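Local coordinates for protein possible thiamine biosynthesis enzyme (PDB 2X7Q) that is of unknown function but has the periplasmic binding protein fold and may bind a small solute, possibly one linked to thiamine biosynthesis, at residues A79-G84 against I88-T93; T198-W203 against D284-A289. The protein carries 1 engineered substitution. All blocks are in the same frame, centred on the assembly; numbering follows the deposited sequence.

Contact 1: residues A79-G84 against I88-T93; sequences ADIAKG and IHVLDT
I81 reaches off the last turn of helix 74-82 and lays its CD1 methyl 3.3 Å from the carbonyl O of I88, at the start of strand 88-95. Just behind that tip, CG1 of I81 packs 3.9 Å from CG2 of I88, so one isoleucine meets both the backbone and the branch methyl of the other. The same CD1 continues to the next inward-facing strand residue, where it lies 3.9 Å from V90 CG2. The extended end of I81 (chi2 179°) is what carries CD1 far enough to bridge I88 and V90. D80 contributes from the neighbouring helix position: its OD2 lies 3.8 Å from I88 CG1, the two side chains crossing at nearly a right angle. That is contact of a polar atom with a methylene; the hydrogen bond of OD2 goes to N85 ND2 in the connecting turn.

No hydrogen bond joins the two segments. The helix stops in a Schellman motif, with G84 at positive phi (114°) and its N bonded to I81 O at 3.0 Å, and a short turn then brings the chain back as an outermost strand of the five-stranded mixed sheet, in one of the two lobes of a periplasmic binding protein fold. Three of the four touching residues, I81, I88 and V90, are buried.

Further out, I88 also packs on L62 and N63 of helix 55-63, while I81 touches L303 and N306 of helix 296-306. Strand 88-95 is tied to T207 and V205 by backbone bonds, and L91 and D92 both face V205 in a classic beta bulge. Within that bulge, D92 OD2 accepts from T93 N at 2.6 Å, 26° out of the carboxylate plane.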
# COMPACT_ATOMS: atom_id res chain seq x y z
N ALA A 79 -7.78 -2.22 -8.29
CA ALA A 79 -8.44 -1.26 -9.18
C ALA A 79 -7.81 -1.27 -10.57
O ALA A 79 -8.51 -1.26 -11.57
CB ALA A 79 -8.40 0.14 -8.58
N ASP A 80 -6.48 -1.29 -10.61
CA ASP A 80 -5.75 -1.29 -11.88
C ASP A 80 -6.14 -2.50 -12.72
O ASP A 80 -6.31 -2.40 -13.93
CB ASP A 80 -4.24 -1.27 -11.63
CG ASP A 80 -3.46 -0.79 -12.84
OD1 ASP A 80 -3.72 0.33 -13.32
OD2 ASP A 80 -2.57 -1.53 -13.30
N ILE A 81 -6.28 -3.66 -12.07
CA ILE A 81 -6.68 -4.88 -12.75
C ILE A 81 -8.14 -4.80 -13.20
O ILE A 81 -8.47 -5.18 -14.32
CB ILE A 81 -6.50 -6.12 -11.84
CG1 ILE A 81 -5.02 -6.31 -11.50
CG2 ILE A 81 -7.05 -7.37 -12.52
CD1 ILE A 81 -4.75 -7.50 -10.59
N ALA A 82 -8.99 -4.30 -12.31
CA ALA A 82 -10.41 -4.15 -12.61
C ALA A 82 -10.65 -3.16 -13.75
O ALA A 82 -11.69 -3.18 -14.40
CB ALA A 82 -11.16 -3.70 -11.36
N LYS A 83 -9.66 -2.30 -13.98
CA LYS A 83 -9.76 -1.28 -15.02
C LYS A 83 -9.24 -1.79 -16.36
O LYS A 83 -9.31 -1.09 -17.37
CB LYS A 83 -9.03 0.00 -14.60
CG LYS A 83 -9.76 0.81 -13.52
CD LYS A 83 -8.88 1.94 -12.99
CE LYS A 83 -9.62 2.81 -11.97
NZ LYS A 83 -10.77 3.53 -12.58
N GLY A 84 -8.71 -3.01 -16.37
CA GLY A 84 -8.31 -3.65 -17.61
C GLY A 84 -6.82 -3.91 -17.79
O GLY A 84 -6.36 -4.07 -18.92
N ILE A 88 -1.11 -7.45 -14.77
CA ILE A 88 -0.79 -7.32 -13.35
C ILE A 88 -1.39 -8.48 -12.57
O ILE A 88 -2.57 -8.79 -12.71
CB ILE A 88 -1.32 -5.99 -12.77
CG1 ILE A 88 -0.57 -4.80 -13.39
CG2 ILE A 88 -1.17 -5.97 -11.26
CD1 ILE A 88 0.90 -4.77 -13.04
N HIS A 89 -0.56 -9.12 -11.75
CA HIS A 89 -1.00 -10.27 -10.97
C HIS A 89 -0.77 -10.08 -9.47
O HIS A 89 0.34 -9.79 -9.04
CB HIS A 89 -0.30 -11.55 -11.44
CG HIS A 89 -0.77 -12.04 -12.77
ND1 HIS A 89 -0.32 -11.53 -13.97
CD2 HIS A 89 -1.66 -13.01 -13.09
CE1 HIS A 89 -0.90 -12.16 -14.97
NE2 HIS A 89 -1.73 -13.06 -14.47
N VAL A 90 -1.83 -10.25 -8.69
CA VAL A 90 -1.73 -10.23 -7.24
C VAL A 90 -1.45 -11.63 -6.72
O VAL A 90 -2.32 -12.51 -6.77
CB VAL A 90 -3.01 -9.69 -6.58
CG1 VAL A 90 -2.90 -9.74 -5.06
CG2 VAL A 90 -3.30 -8.27 -7.05
N LEU A 91 -0.24 -11.85 -6.22
CA LEU A 91 0.21 -13.18 -5.82
C LEU A 91 -0.24 -13.57 -4.42
O LEU A 91 -0.78 -14.66 -4.22
CB LEU A 91 1.74 -13.27 -5.93
CG LEU A 91 2.32 -13.04 -7.32
CD1 LEU A 91 3.84 -13.07 -7.27
CD2 LEU A 91 1.79 -14.07 -8.30
N ASP A 92 -0.01 -12.69 -3.45
CA ASP A 92 -0.33 -13.00 -2.06
C ASP A 92 -0.48 -11.73 -1.23
O ASP A 92 -0.23 -10.62 -1.72
CB ASP A 92 0.75 -13.90 -1.47
CG ASP A 92 0.21 -14.83 -0.39
OD1 ASP A 92 0.85 -15.87 -0.14
OD2 ASP A 92 -0.85 -14.52 0.19
N THR A 93 -0.88 -11.89 0.03
CA THR A 93 -1.05 -10.77 0.94
C THR A 93 0.21 -10.54 1.77
O THR A 93 0.76 -11.48 2.35
CB THR A 93 -2.24 -10.99 1.89
OG1 THR A 93 -3.43 -11.20 1.13
CG2 THR A 93 -2.43 -9.79 2.80

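Contact 2: residues T198-W203 against D284-A289; sequences TPWSSW and DTLKLA
W200 pushes the outer end of its indole against T285 and L286 of helix 275-289. It sits in the connection between strands 190-197 and 203-208, which belong to the two different five-stranded sheets, so this is one of the crossings between the lobes of the periplasmic binding protein fold.

From CB the side chain turns back over its own loop: with chi1 at 51°, CG stands between the backbone N and the carbonyl carbon. This places the indole beneath the two preceding residues, and one ring face receives P199 CD, 3.4 Å above the plane, and T198 CB, both offset toward the rim. On the five-membered side, NE1 hydrogen-bonds to E75 OE1, which fixes the rotation of the ring from outside the contact. Farther along, CZ3 meets T285: CB of the threonine lies 3.7 Å from it at the ring edge, close to the ring plane, and T285 CG2 is equally near. Next along the rim, CH2 comes 4.0 Å from L286 CD2. The leucine starts out across the contact rather than into it; chi2 of -179° sends CD1 out anti to CA and leaves the other branch methyl, CD2, to meet the ring, the two side chains almost perpendicular.

P199 widens the same apolar surface, its CG 3.8 Å from T285 OG1. That hydroxyl is already engaged with K281 O, one turn back in its own helix, so its meeting with the proline is packing alone. Helix 129-141 also packs here, V136 on T285 and V132 on L286.

The bend of the loop is held by its first residue: T198 OG1 donates to W200 O at 2.8 Å, the hydroxyl oxygen approaching at 153° to the C=O bond, in the carbonyl plane.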
# COMPACT_ATOMS: atom_id res chain seq x y z
N THR A 198 -9.12 0.91 6.17
CA THR A 198 -9.45 0.22 4.93
C THR A 198 -10.22 -1.05 5.27
O THR A 198 -9.79 -1.82 6.13
CB THR A 198 -8.19 -0.14 4.12
OG1 THR A 198 -7.37 -1.03 4.88
CG2 THR A 198 -7.40 1.12 3.79
N PRO A 199 -11.36 -1.28 4.60
CA PRO A 199 -12.16 -2.48 4.86
C PRO A 199 -11.39 -3.75 4.50
O PRO A 199 -11.80 -4.84 4.88
CB PRO A 199 -13.35 -2.31 3.92
CG PRO A 199 -13.41 -0.85 3.61
CD PRO A 199 -12.00 -0.38 3.62
N TRP A 200 -10.29 -3.59 3.77
CA TRP A 200 -9.53 -4.73 3.26
C TRP A 200 -8.12 -4.78 3.83
O TRP A 200 -7.65 -3.81 4.43
CB TRP A 200 -9.45 -4.65 1.74
CG TRP A 200 -8.99 -3.31 1.25
CD1 TRP A 200 -7.70 -2.87 1.18
CD2 TRP A 200 -9.81 -2.23 0.78
NE1 TRP A 200 -7.67 -1.58 0.69
CE2 TRP A 200 -8.94 -1.17 0.44
CE3 TRP A 200 -11.18 -2.06 0.62
CZ2 TRP A 200 -9.42 0.05 -0.06
CZ3 TRP A 200 -11.65 -0.85 0.13
CH2 TRP A 200 -10.77 0.18 -0.21
N SER A 201 -7.45 -5.92 3.65
CA SER A 201 -6.03 -6.03 3.98
C SER A 201 -5.26 -5.00 3.16
O SER A 201 -5.56 -4.79 1.99
CB SER A 201 -5.52 -7.45 3.70
OG SER A 201 -6.17 -8.40 4.52
N SER A 202 -4.27 -4.37 3.78
CA SER A 202 -3.65 -3.18 3.20
C SER A 202 -2.57 -3.42 2.15
O SER A 202 -2.44 -2.63 1.21
CB SER A 202 -3.11 -2.27 4.31
OG SER A 202 -2.23 -2.97 5.17
N TRP A 203 -1.80 -4.50 2.29
CA TRP A 203 -0.66 -4.72 1.41
C TRP A 203 -0.67 -6.09 0.73
O TRP A 203 -1.06 -7.09 1.32
CB TRP A 203 0.65 -4.52 2.17
CG TRP A 203 0.85 -3.11 2.64
CD1 TRP A 203 0.25 -2.50 3.70
CD2 TRP A 203 1.71 -2.12 2.04
NE1 TRP A 203 0.69 -1.20 3.81
CE2 TRP A 203 1.58 -0.94 2.81
CE3 TRP A 203 2.57 -2.13 0.94
CZ2 TRP A 203 2.29 0.22 2.50
CZ3 TRP A 203 3.27 -0.97 0.64
CH2 TRP A 203 3.12 0.19 1.42
N ASP A 284 -16.34 -4.41 -3.89
CA ASP A 284 -17.67 -3.99 -3.44
C ASP A 284 -17.64 -2.59 -2.83
O ASP A 284 -18.58 -1.82 -2.98
CB ASP A 284 -18.25 -5.00 -2.44
CG ASP A 284 -18.62 -6.31 -3.09
OD1 ASP A 284 -18.55 -6.41 -4.33
OD2 ASP A 284 -19.00 -7.25 -2.36
N THR A 285 -16.54 -2.27 -2.15
CA THR A 285 -16.40 -0.96 -1.53
C THR A 285 -16.14 0.12 -2.58
O THR A 285 -16.78 1.17 -2.57
CB THR A 285 -15.26 -0.94 -0.49
OG1 THR A 285 -15.56 -1.84 0.58
CG2 THR A 285 -15.08 0.46 0.07
N LEU A 286 -15.20 -0.15 -3.48
CA LEU A 286 -14.86 0.80 -4.54
C LEU A 286 -16.02 1.02 -5.49
O LEU A 286 -16.34 2.16 -5.84
CB LEU A 286 -13.63 0.32 -5.31
CG LEU A 286 -12.33 0.18 -4.51
CD1 LEU A 286 -11.19 -0.27 -5.40
CD2 LEU A 286 -11.99 1.49 -3.82
N LYS A 287 -16.66 -0.07 -5.90
CA LYS A 287 -17.82 0.01 -6.78
C LYS A 287 -18.93 0.84 -6.15
O LYS A 287 -19.54 1.69 -6.81
CB LYS A 287 -18.35 -1.40 -7.10
CG LYS A 287 -19.60 -1.43 -7.96
CD LYS A 287 -19.33 -0.91 -9.35
CE LYS A 287 -20.57 -0.99 -10.22
NZ LYS A 287 -20.32 -0.48 -11.61
N LEU A 288 -19.18 0.60 -4.87
CA LEU A 288 -20.23 1.30 -4.14
C LEU A 288 -19.85 2.76 -3.88
O LEU A 288 -20.71 3.62 -3.72
CB LEU A 288 -20.52 0.59 -2.82
CG LEU A 288 -21.80 0.98 -2.08
CD1 LEU A 288 -23.02 0.66 -2.93
CD2 LEU A 288 -21.88 0.25 -0.74
N ALA A 289 -18.54 3.03 -3.84
CA ALA A 289 -18.04 4.37 -3.56
C ALA A 289 -17.95 5.22 -4.83
O ALA A 289 -17.77 6.44 -4.76
CB ALA A 289 -16.70 4.30 -2.86

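In the fold
The two contacts come in series along the chain, contact 1 closing before contact 2 opens, and their centres lie 13 Å apart. Strand 203-208 links them: it continues from the loop of contact 2 and pairs antiparallel with strand 88-95 of contact 1. They also touch directly, T93 CG2 lying 3.4 Å from W203 O, and on the helical side A79 CB 4.2 Å from L286 CD1. Contact 1 knits helix 74-82 to the edge of one lobe's sheet, whereas contact 2 sets a connection leading in from the other sheet against helix 275-289, consistent with the two-lobed architecture of solute-binding proteins.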